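Local coordinates for protein Aael004827-pa (Aedes aegypti, PDB 5YAG) that probably catalyses the acyl-CoA-dependent N-acylation of arylalkylamines, including acetylation of serotonin to N-acetylserotonin and transfer of longer fatty acyl groups to serotonin and dopamine, at residues P4-L9 with D66-K71; G33-Y38 with T98-D103; S37-K42 with E198-P203; I104-A109 with Y192-G197; L143-L148 with E177-E182. All coordinates share one frame; numbering follows the deposited sequence.

Interaction 1: P4-L9 with D66-K71; sequences PESIVL and DSAAKK
Ser6 reaches the carboxylate of Asp66 from one side of its plane, with OG 3.2 Å from OD1, while the backbone N of Ala69 stands over the other side. Ala69 N donates to OD1 at 3.1 Å, far out of that plane, closing an Asx motif. The carbonyl of Ser6 is the chief acceptor across the contact: Ser67 N meets it at 2.9 Å, almost straight out beyond the oxygen, and Ser67 OG comes in more from the side at 3.0 Å. Ser6 OG, anti to its own nitrogen (chi1 -171°), accepts from Ala68 N at 3.3 Å. Val8 CG2 touches Ser67 CB. A G1 beta bulge sets Lys70 and Lys71 opposite the single residue Asp66. The hairpin between strands 61-66 and 71-81 lies directly beside strand 7-11. Ile7 and Asp66 form an antiparallel non-hydrogen-bonded pair, their side chains on the same sheet face and both touching Ile73; Tyr138 takes Asp66 OD2, and helix 143-157 packs on Ile7 through Leu143 and Arg146.

Interaction 2: G33-Y38 with T98-D103; sequences GITISY and TKKWGD
Asp103 OD2 is gripped twice. Tyr38 OH donates to it over a short 2.6 Å, arriving on the anti side and 20° out of the carboxylate plane, while Lys99 NZ, one helical turn back, takes the syn lone pair at 2.8 Å as a salt bridge. The lysine would be expected to favour the charged form of the carboxylate. Tyr38 meets the acid at its ring edge; the ring and carboxylate planes are turned 48° apart.

Lys100 runs beside the same ring in the opposite direction. Its chain is fully extended from CG, itself anti to the backbone N (chi1 -179°), so the methylenes slide over one ring face, with CG 3.6 Å from the Tyr38 centroid in a CH-pi contact, and the ammonium is delivered past the ring to helix 33-37. There NZ donates to Thr35 O at 2.9 Å.

Lys99, Lys100 and Asp103 lie in the opening turns of helix 99-115 of the GNAT fold, which is N-capped by Thr98: its OG1 accepts from Trp101 N at 3.1 Å and is itself bonded to Asp47. Across from it, helix 33-37 is running out, and the carbonyl of Thr35, near its end, is one of three that receive the buried ammonium of Lys100; the others are Gly41 O and Ser43 O, in the loop beyond that helix.

Interaction 3: S37-K42 with E198-P203; sequences SYVHGK and EKLFEP
Ser37 O and Leu200 O carry the two backbone hydrogen bonds between the two segments. Glu202 N donates to Ser37 O at 2.8 Å, nearly straight at 174°, and Val39 N donates to Leu200 O at 3.0 Å, coming from above the carbonyl plane rather than along a lone pair. The same two oxygens also receive CA-H...O contacts, from Phe201 CA and Tyr38 CA respectively, so each acceptor is approached by an N-H and by an alpha carbon of the facing loop. Lys199 NZ, swung back over its own loop, donates to Phe201 O at 3.3 Å.

The pattern is a single beta-like bridge between Tyr38 and Phe201, not a sheet: it stitches the loop after helix 33-37 to the long connection between strands 182-188 and 209-216, the last two strands of the GNAT sheet in chain order, which a disulfide from Cys183 to Cys213 also joins.

The side chains pack around this bridge. Tyr38 and Phe201 meet at a slant, planes 56° apart, with Tyr38 CD1 3.6 Å from Phe201 CE1. One Val39 methyl, CG1, lies against the outstretched chain of Glu202, which crosses it at about a right angle, 3.7 Å away at CG. Ser37 OG donates to Gly33 O and packs against Pro203 CA and CB. Leu200 lies alongside Tyr38, pointing the same way, and also touches Asp103.

Interaction 4: I104-A109 with Y192-G197; sequences ILKLLA and YRDEKG
A turn of helix 99-115 lies against a loop that folds through a type I beta turn from Asp194 to Gly197, the nearest alpha carbons being those of Lys106 and Asp194, 7.8 Å apart. Lys106 reaches the loop with a chain bent at chi3 (-79°) and lands NZ on the syn lone pair of Glu195 OE1 at 2.9 Å. Glu195 in turn is bent at chi2, which brings its carboxylate back toward the helix; the other oxygen makes a long, weak salt bridge with Lys196, so one acid serves two lysines. Asp194 OD2 is 4.3 Å from Lys106 NZ, beyond a salt bridge. Asp194 OD1 is met by Lys196 N from above the carboxylate plane, closing an Asx turn. OD1 also accepts from Glu198 N.

Below the charges the contact is apolar. Leu107 CD1 stands over the middle of the Tyr192 ring, 3.9 Å from the centroid and 12° off the normal, a clear CH-pi contact. On the ring's opposite face, toward its rim, sits the backbone N of Asp194.

Leu107 continues the layer to Leu189 and Phe201 of the same loop and to Ile34 of helix 33-37, while Lys106 also touches Ala93 of the preceding helix 85-95.

Interaction 5: L143-L148 with E177-E182; sequences LGQRLL and EKLGME
Leu148 and Leu179 run antiparallel alongside one another, Leu179 CD2 lying 3.9 Å from Leu148 CG. Leu179 forks between two residues of the facing helix: CD2 nestles against Leu148 and the carbonyl O of Gln145, while CD1 touches Gln145 CG at 3.8 Å. The two long chains above this pair, Gln145 and Lys178, are roughly perpendicular. Both are extended from a CG anti to the backbone N (chi1 178° and -175°), which brings their polar ends together beyond Leu179, and Lys178 NZ makes a weak hydrogen bond to Gln145 OE1 at 3.3 Å.

The partner segment is the end of helix 170-178, closed by a Schellman motif: Gly180, with phi 96°, sits at the C-prime position, its N bonds to Glu177 O at 2.9 Å, and Met181 N bonds to Ala176 O. The reversal throws Met181 toward helix 143-157, where its SD meets Leu148 CD2 at 4.1 Å, the thioether slanting across the leucine.

Helix 143-157 probably follows the loop that cradles the CoA pyrophosphate, as in GNAT relatives; this contact packs its side against the end of helix 170-178. Leu179 and Met181 also touch Met152 further along it, and Met181 reaches Cys213 and Lys215 of strand 209-216.

Interactions 2, 3 and 4 form one continuous patch on the same side of the chain's centre: interactions 2 and 3 share Ser37 and Tyr38, their centres about 7 Å apart; the centres of 2 and 4 lie about 10 Å apart along helix 99-115, and those of 3 and 4 about 11 Å apart, joined where Phe201 packs on Tyr192. Interaction 5 is on the opposite side of the centre from all three, its centre 26 to 28 Å from theirs. Interaction 1, at the far edge of the sheet, meets it through Ile7 CG2, 3.6 Å from Leu143 CD2. Helix 143-157, the likely CoA-side helix by family resemblance, supplies a segment of interaction 5 and also packs on the strand of interaction 1.

Interaction 1: P4-L9 with D66-K71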
# COMPACT_ATOMS: atom_id res chain seq x y z
N PRO A 4 10.82 5.24 23.43
CA PRO A 4 10.47 5.74 22.09
C PRO A 4 11.65 5.76 21.11
O PRO A 4 11.43 5.70 19.90
CB PRO A 4 9.97 7.17 22.36
CG PRO A 4 9.99 7.36 23.84
CD PRO A 4 10.91 6.33 24.41
N GLU A 5 12.87 5.84 21.63
CA GLU A 5 14.06 5.78 20.79
C GLU A 5 14.57 4.35 20.66
O GLU A 5 15.63 4.11 20.08
CB GLU A 5 15.16 6.70 21.36
CG GLU A 5 14.77 8.17 21.41
CD GLU A 5 14.39 8.74 20.05
OE1 GLU A 5 15.16 9.57 19.51
OE2 GLU A 5 13.32 8.37 19.51
N SER A 6 13.82 3.40 21.21
CA SER A 6 14.01 1.99 20.91
C SER A 6 13.34 1.67 19.56
O SER A 6 13.47 0.56 19.04
CB SER A 6 13.40 1.12 22.01
OG SER A 6 13.75 -0.24 21.85
N ILE A 7 12.61 2.64 19.01
CA ILE A 7 11.96 2.46 17.71
C ILE A 7 12.90 2.91 16.60
O ILE A 7 13.33 4.06 16.58
CB ILE A 7 10.67 3.29 17.57
CG1 ILE A 7 9.71 3.04 18.74
CG2 ILE A 7 10.01 2.99 16.23
CD1 ILE A 7 9.21 1.61 18.86
N VAL A 8 13.18 2.01 15.67
CA VAL A 8 14.06 2.30 14.54
C VAL A 8 13.28 2.17 13.23
O VAL A 8 12.58 1.18 13.04
CB VAL A 8 15.23 1.30 14.50
CG1 VAL A 8 16.10 1.54 13.28
CG2 VAL A 8 16.04 1.40 15.78
N LEU A 9 13.39 3.17 12.36
CA LEU A 9 12.87 3.06 10.98
C LEU A 9 14.01 2.92 9.98
O LEU A 9 14.99 3.69 10.03
CB LEU A 9 12.06 4.30 10.62
CG LEU A 9 10.61 4.20 11.09
CD1 LEU A 9 10.51 4.55 12.56
CD2 LEU A 9 9.75 5.11 10.23
N ASP A 66 11.22 -2.50 16.77
CA ASP A 66 11.52 -2.37 18.19
C ASP A 66 12.87 -3.05 18.42
O ASP A 66 12.96 -4.28 18.46
CB ASP A 66 10.42 -3.04 19.03
CG ASP A 66 10.64 -2.91 20.54
OD1 ASP A 66 11.79 -2.66 20.97
OD2 ASP A 66 9.66 -3.08 21.29
N SER A 67 13.94 -2.25 18.52
CA SER A 67 15.30 -2.81 18.56
C SER A 67 15.57 -3.58 19.84
O SER A 67 16.31 -4.57 19.82
CB SER A 67 16.34 -1.71 18.40
OG SER A 67 16.18 -0.71 19.39
N ALA A 68 14.98 -3.15 20.95
CA ALA A 68 15.06 -3.89 22.20
C ALA A 68 14.48 -5.28 22.01
O ALA A 68 15.14 -6.29 22.28
CB ALA A 68 14.32 -3.15 23.31
N ALA A 69 13.25 -5.34 21.51
CA ALA A 69 12.54 -6.60 21.30
C ALA A 69 13.00 -7.35 20.04
O ALA A 69 12.56 -8.47 19.80
CB ALA A 69 11.04 -6.34 21.22
N LYS A 70 13.88 -6.73 19.25
CA LYS A 70 14.30 -7.27 17.94
C LYS A 70 13.12 -7.77 17.10
O LYS A 70 13.08 -8.93 16.69
CB LYS A 70 15.36 -8.38 18.12
CG LYS A 70 14.93 -9.56 18.99
CD LYS A 70 15.98 -10.66 19.03
CE LYS A 70 17.08 -10.35 20.03
NZ LYS A 70 18.16 -11.37 19.99
N LYS A 71 12.16 -6.88 16.83
CA LYS A 71 10.89 -7.24 16.21
C LYS A 71 10.36 -6.12 15.30
O LYS A 71 10.39 -4.95 15.68
CB LYS A 71 9.86 -7.53 17.30
CG LYS A 71 8.51 -8.01 16.81
CD LYS A 71 7.60 -8.39 17.97
CE LYS A 71 7.27 -7.19 18.83
NZ LYS A 71 6.03 -7.42 19.63

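Interaction 2: G33-Y38 with T98-D103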
# COMPACT_ATOMS: atom_id res chain seq x y z
N GLY A 33 -8.57 -3.28 3.94
CA GLY A 33 -9.95 -3.18 3.44
C GLY A 33 -10.20 -3.88 2.11
O GLY A 33 -11.21 -4.55 1.94
N ILE A 34 -9.28 -3.77 1.16
CA ILE A 34 -9.51 -4.45 -0.13
C ILE A 34 -9.55 -5.97 0.07
O ILE A 34 -10.54 -6.63 -0.28
CB ILE A 34 -8.47 -4.05 -1.18
CG1 ILE A 34 -8.72 -2.60 -1.60
CG2 ILE A 34 -8.51 -5.01 -2.37
CD1 ILE A 34 -7.63 -2.03 -2.47
N THR A 35 -8.47 -6.49 0.65
CA THR A 35 -8.32 -7.89 0.94
C THR A 35 -9.54 -8.45 1.67
O THR A 35 -10.10 -9.44 1.24
CB THR A 35 -7.07 -8.13 1.83
OG1 THR A 35 -5.97 -7.36 1.34
CG2 THR A 35 -6.69 -9.60 1.85
N ILE A 36 -9.93 -7.81 2.77
CA ILE A 36 -10.94 -8.42 3.64
C ILE A 36 -12.38 -8.14 3.22
O ILE A 36 -13.30 -8.76 3.75
CB ILE A 36 -10.74 -8.04 5.12
CG1 ILE A 36 -11.03 -6.55 5.37
CG2 ILE A 36 -9.34 -8.42 5.58
CD1 ILE A 36 -11.10 -6.18 6.84
N SER A 37 -12.58 -7.23 2.26
CA SER A 37 -13.91 -6.96 1.71
C SER A 37 -14.31 -7.91 0.59
O SER A 37 -15.48 -7.92 0.18
CB SER A 37 -13.98 -5.53 1.16
OG SER A 37 -13.75 -4.57 2.17
N TYR A 38 -13.35 -8.67 0.07
CA TYR A 38 -13.57 -9.55 -1.08
C TYR A 38 -14.63 -10.60 -0.77
O TYR A 38 -14.55 -11.27 0.25
CB TYR A 38 -12.28 -10.29 -1.44
CG TYR A 38 -12.30 -11.02 -2.77
CD1 TYR A 38 -12.46 -10.33 -3.96
CD2 TYR A 38 -12.14 -12.40 -2.83
CE1 TYR A 38 -12.46 -11.00 -5.19
CE2 TYR A 38 -12.14 -13.07 -4.05
CZ TYR A 38 -12.30 -12.37 -5.22
OH TYR A 38 -12.29 -13.04 -6.41
N THR A 98 -4.41 -17.01 -8.66
CA THR A 98 -5.76 -16.93 -8.09
C THR A 98 -6.64 -15.92 -8.79
O THR A 98 -6.17 -14.85 -9.23
CB THR A 98 -5.76 -16.68 -6.54
OG1 THR A 98 -5.28 -15.35 -6.23
CG2 THR A 98 -4.94 -17.72 -5.83
N LYS A 99 -7.93 -16.22 -8.85
CA LYS A 99 -8.89 -15.23 -9.33
C LYS A 99 -8.90 -14.01 -8.41
O LYS A 99 -9.09 -12.88 -8.87
CB LYS A 99 -10.31 -15.81 -9.44
CG LYS A 99 -11.26 -14.83 -10.10
CD LYS A 99 -12.62 -15.43 -10.39
CE LYS A 99 -13.49 -14.48 -11.20
NZ LYS A 99 -13.79 -13.21 -10.49
N LYS A 100 -8.70 -14.23 -7.11
CA LYS A 100 -8.77 -13.12 -6.15
C LYS A 100 -7.68 -12.09 -6.45
O LYS A 100 -7.96 -10.91 -6.54
CB LYS A 100 -8.66 -13.58 -4.71
CG LYS A 100 -8.77 -12.41 -3.73
CD LYS A 100 -8.76 -12.81 -2.26
CE LYS A 100 -8.89 -11.57 -1.37
NZ LYS A 100 -9.17 -11.88 0.06
N TRP A 101 -6.44 -12.54 -6.60
CA TRP A 101 -5.37 -11.60 -6.91
C TRP A 101 -5.62 -10.92 -8.27
O TRP A 101 -5.43 -9.72 -8.42
CB TRP A 101 -4.00 -12.28 -6.84
CG TRP A 101 -2.89 -11.34 -7.19
CD1 TRP A 101 -1.98 -11.47 -8.19
CD2 TRP A 101 -2.60 -10.11 -6.53
NE1 TRP A 101 -1.13 -10.38 -8.21
CE2 TRP A 101 -1.49 -9.53 -7.19
CE3 TRP A 101 -3.17 -9.43 -5.46
CZ2 TRP A 101 -0.95 -8.31 -6.81
CZ3 TRP A 101 -2.63 -8.21 -5.08
CH2 TRP A 101 -1.54 -7.66 -5.76
N GLY A 102 -6.07 -11.68 -9.27
CA GLY A 102 -6.46 -11.08 -10.56
C GLY A 102 -7.52 -10.00 -10.44
O GLY A 102 -7.43 -8.93 -11.07
N ASP A 103 -8.54 -10.28 -9.63
CA ASP A 103 -9.57 -9.30 -9.35
C ASP A 103 -9.01 -8.06 -8.65
O ASP A 103 -9.39 -6.93 -8.97
CB ASP A 103 -10.67 -9.93 -8.51
CG ASP A 103 -11.50 -10.95 -9.28
OD1 ASP A 103 -11.45 -10.96 -10.52
OD2 ASP A 103 -12.21 -11.74 -8.63

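Interaction 3: S37-K42 with E198-P203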
# COMPACT_ATOMS: atom_id res chain seq x y z
N SER A 37 -12.58 -7.23 2.26
CA SER A 37 -13.91 -6.96 1.71
C SER A 37 -14.31 -7.91 0.59
O SER A 37 -15.48 -7.92 0.18
CB SER A 37 -13.98 -5.53 1.16
OG SER A 37 -13.75 -4.57 2.17
N TYR A 38 -13.35 -8.67 0.07
CA TYR A 38 -13.57 -9.55 -1.08
C TYR A 38 -14.63 -10.60 -0.77
O TYR A 38 -14.55 -11.27 0.25
CB TYR A 38 -12.28 -10.29 -1.44
CG TYR A 38 -12.30 -11.02 -2.77
CD1 TYR A 38 -12.46 -10.33 -3.96
CD2 TYR A 38 -12.14 -12.40 -2.83
CE1 TYR A 38 -12.46 -11.00 -5.19
CE2 TYR A 38 -12.14 -13.07 -4.05
CZ TYR A 38 -12.30 -12.37 -5.22
OH TYR A 38 -12.29 -13.04 -6.41
N VAL A 39 -15.58 -10.77 -1.69
CA VAL A 39 -16.75 -11.60 -1.45
C VAL A 39 -16.53 -13.11 -1.54
O VAL A 39 -17.38 -13.86 -1.08
CB VAL A 39 -17.93 -11.20 -2.36
CG1 VAL A 39 -18.35 -9.76 -2.09
CG2 VAL A 39 -17.59 -11.40 -3.83
N HIS A 40 -15.41 -13.57 -2.09
CA HIS A 40 -15.11 -15.01 -2.12
C HIS A 40 -13.87 -15.38 -1.30
O HIS A 40 -12.99 -16.09 -1.79
CB HIS A 40 -14.88 -15.50 -3.55
CG HIS A 40 -16.02 -15.22 -4.48
ND1 HIS A 40 -15.88 -14.45 -5.61
CD2 HIS A 40 -17.32 -15.60 -4.44
CE1 HIS A 40 -17.04 -14.37 -6.24
NE2 HIS A 40 -17.93 -15.06 -5.54
N GLY A 41 -13.80 -14.91 -0.06
CA GLY A 41 -12.66 -15.23 0.80
C GLY A 41 -11.89 -13.99 1.22
O GLY A 41 -11.51 -13.17 0.39
N LYS A 42 -11.63 -13.87 2.53
CA LYS A 42 -11.03 -12.66 3.11
C LYS A 42 -9.51 -12.74 3.27
O LYS A 42 -8.83 -11.72 3.32
CB LYS A 42 -11.68 -12.37 4.46
CG LYS A 42 -13.15 -12.02 4.35
CD LYS A 42 -13.77 -11.70 5.70
CE LYS A 42 -15.28 -11.88 5.66
NZ LYS A 42 -15.87 -11.70 7.02
N GLU A 198 -19.71 -7.59 -12.32
CA GLU A 198 -19.85 -8.20 -11.00
C GLU A 198 -19.31 -7.34 -9.86
O GLU A 198 -18.29 -6.65 -9.99
CB GLU A 198 -19.19 -9.57 -10.96
CG GLU A 198 -19.90 -10.62 -11.81
CD GLU A 198 -19.45 -12.03 -11.48
OE1 GLU A 198 -18.26 -12.23 -11.15
OE2 GLU A 198 -20.30 -12.93 -11.56
N LYS A 199 -20.02 -7.41 -8.74
CA LYS A 199 -19.67 -6.73 -7.51
C LYS A 199 -18.82 -7.66 -6.66
O LYS A 199 -19.32 -8.65 -6.12
CB LYS A 199 -20.94 -6.35 -6.77
CG LYS A 199 -20.73 -5.69 -5.42
CD LYS A 199 -22.01 -5.05 -4.94
CE LYS A 199 -21.79 -4.18 -3.72
NZ LYS A 199 -21.37 -5.00 -2.56
N LEU A 200 -17.53 -7.36 -6.53
CA LEU A 200 -16.62 -8.31 -5.90
C LEU A 200 -16.17 -7.91 -4.51
O LEU A 200 -15.49 -8.70 -3.84
CB LEU A 200 -15.40 -8.51 -6.79
CG LEU A 200 -15.70 -9.17 -8.14
CD1 LEU A 200 -14.48 -9.08 -9.06
CD2 LEU A 200 -16.15 -10.61 -7.95
N PHE A 201 -16.51 -6.70 -4.08
CA PHE A 201 -16.11 -6.21 -2.76
C PHE A 201 -17.30 -5.67 -1.98
O PHE A 201 -18.08 -4.87 -2.51
CB PHE A 201 -15.03 -5.15 -2.90
CG PHE A 201 -13.83 -5.65 -3.64
CD1 PHE A 201 -12.81 -6.30 -2.97
CD2 PHE A 201 -13.74 -5.52 -5.01
CE1 PHE A 201 -11.71 -6.79 -3.64
CE2 PHE A 201 -12.64 -6.00 -5.70
CZ PHE A 201 -11.63 -6.65 -5.02
N GLU A 202 -17.40 -6.10 -0.73
CA GLU A 202 -18.51 -5.74 0.15
C GLU A 202 -17.94 -5.23 1.47
O GLU A 202 -17.73 -6.01 2.40
CB GLU A 202 -19.39 -6.96 0.40
CG GLU A 202 -20.52 -7.13 -0.60
CD GLU A 202 -21.36 -8.37 -0.35
OE1 GLU A 202 -21.39 -8.86 0.80
OE2 GLU A 202 -22.01 -8.85 -1.31
N PRO A 203 -17.64 -3.94 1.54
CA PRO A 203 -16.90 -3.43 2.68
C PRO A 203 -17.76 -3.05 3.87
O PRO A 203 -18.93 -2.72 3.71
CB PRO A 203 -16.26 -2.17 2.12
CG PRO A 203 -17.29 -1.66 1.16
CD PRO A 203 -17.90 -2.89 0.55

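Interaction 4: I104-A109 with Y192-G197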
# COMPACT_ATOMS: atom_id res chain seq x y z
N ILE A 104 -8.12 -8.26 -7.68
CA ILE A 104 -7.55 -7.09 -6.97
C ILE A 104 -6.65 -6.29 -7.92
O ILE A 104 -6.68 -5.05 -7.89
CB ILE A 104 -6.80 -7.50 -5.69
CG1 ILE A 104 -7.82 -8.02 -4.66
CG2 ILE A 104 -6.01 -6.34 -5.11
CD1 ILE A 104 -7.22 -8.76 -3.49
N LEU A 105 -5.86 -6.98 -8.73
CA LEU A 105 -5.03 -6.32 -9.73
C LEU A 105 -5.83 -5.39 -10.59
O LEU A 105 -5.40 -4.28 -10.89
CB LEU A 105 -4.33 -7.34 -10.62
CG LEU A 105 -2.99 -7.90 -10.18
CD1 LEU A 105 -2.62 -9.02 -11.15
CD2 LEU A 105 -1.90 -6.83 -10.14
N LYS A 106 -7.01 -5.83 -11.02
CA LYS A 106 -7.84 -5.04 -11.89
C LYS A 106 -8.42 -3.82 -11.18
O LYS A 106 -8.51 -2.74 -11.75
CB LYS A 106 -8.94 -5.93 -12.50
CG LYS A 106 -8.34 -6.94 -13.47
CD LYS A 106 -9.37 -7.61 -14.36
CE LYS A 106 -10.11 -8.69 -13.63
NZ LYS A 106 -11.31 -9.10 -14.40
N LEU A 107 -8.78 -4.00 -9.92
CA LEU A 107 -9.18 -2.87 -9.09
C LEU A 107 -8.07 -1.84 -8.95
O LEU A 107 -8.29 -0.64 -9.12
CB LEU A 107 -9.63 -3.39 -7.72
CG LEU A 107 -9.88 -2.31 -6.67
CD1 LEU A 107 -11.01 -1.39 -7.12
CD2 LEU A 107 -10.20 -2.92 -5.33
N LEU A 108 -6.87 -2.31 -8.68
CA LEU A 108 -5.75 -1.41 -8.48
C LEU A 108 -5.42 -0.68 -9.77
O LEU A 108 -5.06 0.49 -9.76
CB LEU A 108 -4.54 -2.19 -7.98
CG LEU A 108 -4.71 -2.80 -6.59
CD1 LEU A 108 -3.51 -3.68 -6.27
CD2 LEU A 108 -4.90 -1.71 -5.55
N ALA A 109 -5.55 -1.38 -10.88
CA ALA A 109 -5.32 -0.81 -12.17
C ALA A 109 -6.28 0.32 -12.45
O ALA A 109 -5.88 1.37 -12.96
CB ALA A 109 -5.43 -1.88 -13.26
N TYR A 192 -17.87 -0.67 -6.99
CA TYR A 192 -16.97 -1.13 -8.03
C TYR A 192 -17.51 -2.37 -8.72
O TYR A 192 -17.88 -3.36 -8.07
CB TYR A 192 -15.56 -1.43 -7.46
CG TYR A 192 -14.67 -2.22 -8.39
CD1 TYR A 192 -14.03 -1.60 -9.46
CD2 TYR A 192 -14.46 -3.58 -8.20
CE1 TYR A 192 -13.21 -2.31 -10.31
CE2 TYR A 192 -13.65 -4.30 -9.07
CZ TYR A 192 -13.02 -3.66 -10.13
OH TYR A 192 -12.20 -4.33 -11.01
N ARG A 193 -17.54 -2.33 -10.04
CA ARG A 193 -17.91 -3.47 -10.85
C ARG A 193 -16.80 -3.77 -11.81
O ARG A 193 -16.22 -2.85 -12.40
CB ARG A 193 -19.18 -3.18 -11.65
CG ARG A 193 -20.37 -2.81 -10.81
CD ARG A 193 -20.80 -3.95 -9.93
NE ARG A 193 -21.96 -3.55 -9.13
CZ ARG A 193 -21.92 -3.04 -7.91
NH1 ARG A 193 -20.75 -2.87 -7.28
NH2 ARG A 193 -23.05 -2.71 -7.31
N ASP A 194 -16.50 -5.05 -11.98
CA ASP A 194 -15.53 -5.46 -13.00
C ASP A 194 -16.19 -5.52 -14.37
O ASP A 194 -17.35 -5.13 -14.53
CB ASP A 194 -14.82 -6.77 -12.61
CG ASP A 194 -15.70 -8.00 -12.72
OD1 ASP A 194 -16.91 -7.86 -13.05
OD2 ASP A 194 -15.17 -9.10 -12.49
N GLU A 195 -15.43 -5.98 -15.36
CA GLU A 195 -15.88 -5.97 -16.74
C GLU A 195 -16.97 -7.03 -17.02
O GLU A 195 -17.52 -7.06 -18.12
CB GLU A 195 -14.68 -6.12 -17.69
CG GLU A 195 -14.27 -7.55 -18.03
CD GLU A 195 -13.53 -8.26 -16.91
OE1 GLU A 195 -13.29 -7.65 -15.85
OE2 GLU A 195 -13.17 -9.43 -17.12
N LYS A 196 -17.27 -7.87 -16.03
CA LYS A 196 -18.43 -8.77 -16.09
C LYS A 196 -19.65 -8.17 -15.39
O LYS A 196 -20.67 -8.83 -15.22
CB LYS A 196 -18.11 -10.10 -15.41
CG LYS A 196 -16.90 -10.84 -15.97
CD LYS A 196 -16.99 -10.98 -17.49
CE LYS A 196 -16.31 -12.26 -17.98
NZ LYS A 196 -14.86 -12.33 -17.64
N GLY A 197 -19.52 -6.91 -14.97
CA GLY A 197 -20.54 -6.26 -14.20
C GLY A 197 -20.68 -6.80 -12.80
O GLY A 197 -21.66 -6.50 -12.13

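Interaction 5: L143-L148 with E177-E182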
# COMPACT_ATOMS: atom_id res chain seq x y z
N LEU A 143 3.69 5.94 14.52
CA LEU A 143 4.42 5.10 13.57
C LEU A 143 3.97 5.25 12.12
O LEU A 143 4.79 5.21 11.20
CB LEU A 143 4.33 3.64 13.98
CG LEU A 143 5.19 3.29 15.17
CD1 LEU A 143 4.97 1.84 15.55
CD2 LEU A 143 6.67 3.55 14.88
N GLY A 144 2.66 5.42 11.91
CA GLY A 144 2.12 5.57 10.57
C GLY A 144 2.71 6.78 9.90
O GLY A 144 3.21 6.71 8.77
N GLN A 145 2.64 7.90 10.60
CA GLN A 145 3.21 9.14 10.13
C GLN A 145 4.70 8.99 9.84
O GLN A 145 5.19 9.51 8.84
CB GLN A 145 3.00 10.23 11.17
CG GLN A 145 3.60 11.57 10.77
CD GLN A 145 3.09 12.72 11.63
OE1 GLN A 145 2.16 12.55 12.42
NE2 GLN A 145 3.69 13.88 11.47
N ARG A 146 5.41 8.30 10.72
CA ARG A 146 6.87 8.17 10.56
C ARG A 146 7.23 7.30 9.36
O ARG A 146 8.16 7.62 8.61
CB ARG A 146 7.50 7.63 11.84
CG ARG A 146 7.57 8.69 12.93
CD ARG A 146 7.83 8.09 14.29
NE ARG A 146 9.23 7.68 14.42
CZ ARG A 146 9.71 7.00 15.46
NH1 ARG A 146 8.91 6.65 16.46
NH2 ARG A 146 10.99 6.68 15.50
N LEU A 147 6.50 6.22 9.19
CA LEU A 147 6.67 5.36 8.03
C LEU A 147 6.40 6.12 6.73
O LEU A 147 7.18 6.03 5.80
CB LEU A 147 5.74 4.15 8.11
CG LEU A 147 6.18 3.07 9.11
CD1 LEU A 147 5.04 2.07 9.35
CD2 LEU A 147 7.43 2.37 8.61
N LEU A 148 5.29 6.84 6.67
CA LEU A 148 4.94 7.58 5.47
C LEU A 148 5.94 8.68 5.21
O LEU A 148 6.39 8.88 4.08
CB LEU A 148 3.53 8.16 5.57
CG LEU A 148 3.03 8.93 4.35
CD1 LEU A 148 3.28 8.20 3.04
CD2 LEU A 148 1.54 9.23 4.51
N GLU A 177 -3.38 13.29 4.23
CA GLU A 177 -3.65 14.72 4.21
C GLU A 177 -2.80 15.46 5.22
O GLU A 177 -2.27 16.52 4.93
CB GLU A 177 -5.14 14.97 4.48
CG GLU A 177 -6.02 14.61 3.29
CD GLU A 177 -7.49 14.45 3.63
OE1 GLU A 177 -7.87 14.58 4.81
OE2 GLU A 177 -8.26 14.18 2.69
N LYS A 178 -2.64 14.89 6.41
CA LYS A 178 -1.82 15.53 7.45
C LYS A 178 -0.41 15.78 6.96
O LYS A 178 0.22 16.78 7.34
CB LYS A 178 -1.77 14.66 8.70
CG LYS A 178 -1.03 15.32 9.85
CD LYS A 178 -0.98 14.42 11.07
CE LYS A 178 -0.11 15.06 12.15
NZ LYS A 178 -0.33 14.43 13.47
N LEU A 179 0.10 14.88 6.13
CA LEU A 179 1.47 15.00 5.64
C LEU A 179 1.52 15.73 4.30
O LEU A 179 2.55 15.74 3.64
CB LEU A 179 2.14 13.62 5.56
CG LEU A 179 2.66 13.09 6.91
CD1 LEU A 179 1.52 12.55 7.75
CD2 LEU A 179 3.70 12.00 6.72
N GLY A 180 0.41 16.34 3.90
CA GLY A 180 0.41 17.24 2.75
C GLY A 180 -0.01 16.63 1.42
O GLY A 180 0.17 17.24 0.36
N MET A 181 -0.57 15.43 1.47
CA MET A 181 -1.04 14.77 0.25
C MET A 181 -2.46 15.22 -0.04
O MET A 181 -3.29 15.35 0.87
CB MET A 181 -1.00 13.25 0.41
CG MET A 181 0.36 12.74 0.84
SD MET A 181 0.39 10.95 0.95
CE MET A 181 0.82 10.56 -0.75
N GLU A 182 -2.74 15.48 -1.31
CA GLU A 182 -4.08 15.87 -1.69
C GLU A 182 -4.76 14.71 -2.40
O GLU A 182 -4.19 14.09 -3.31
CB GLU A 182 -4.07 17.12 -2.57
CG GLU A 182 -3.37 16.96 -3.90
CD GLU A 182 -3.78 18.02 -4.91
OE1 GLU A 182 -4.92 18.53 -4.82
OE2 GLU A 182 -2.96 18.33 -5.81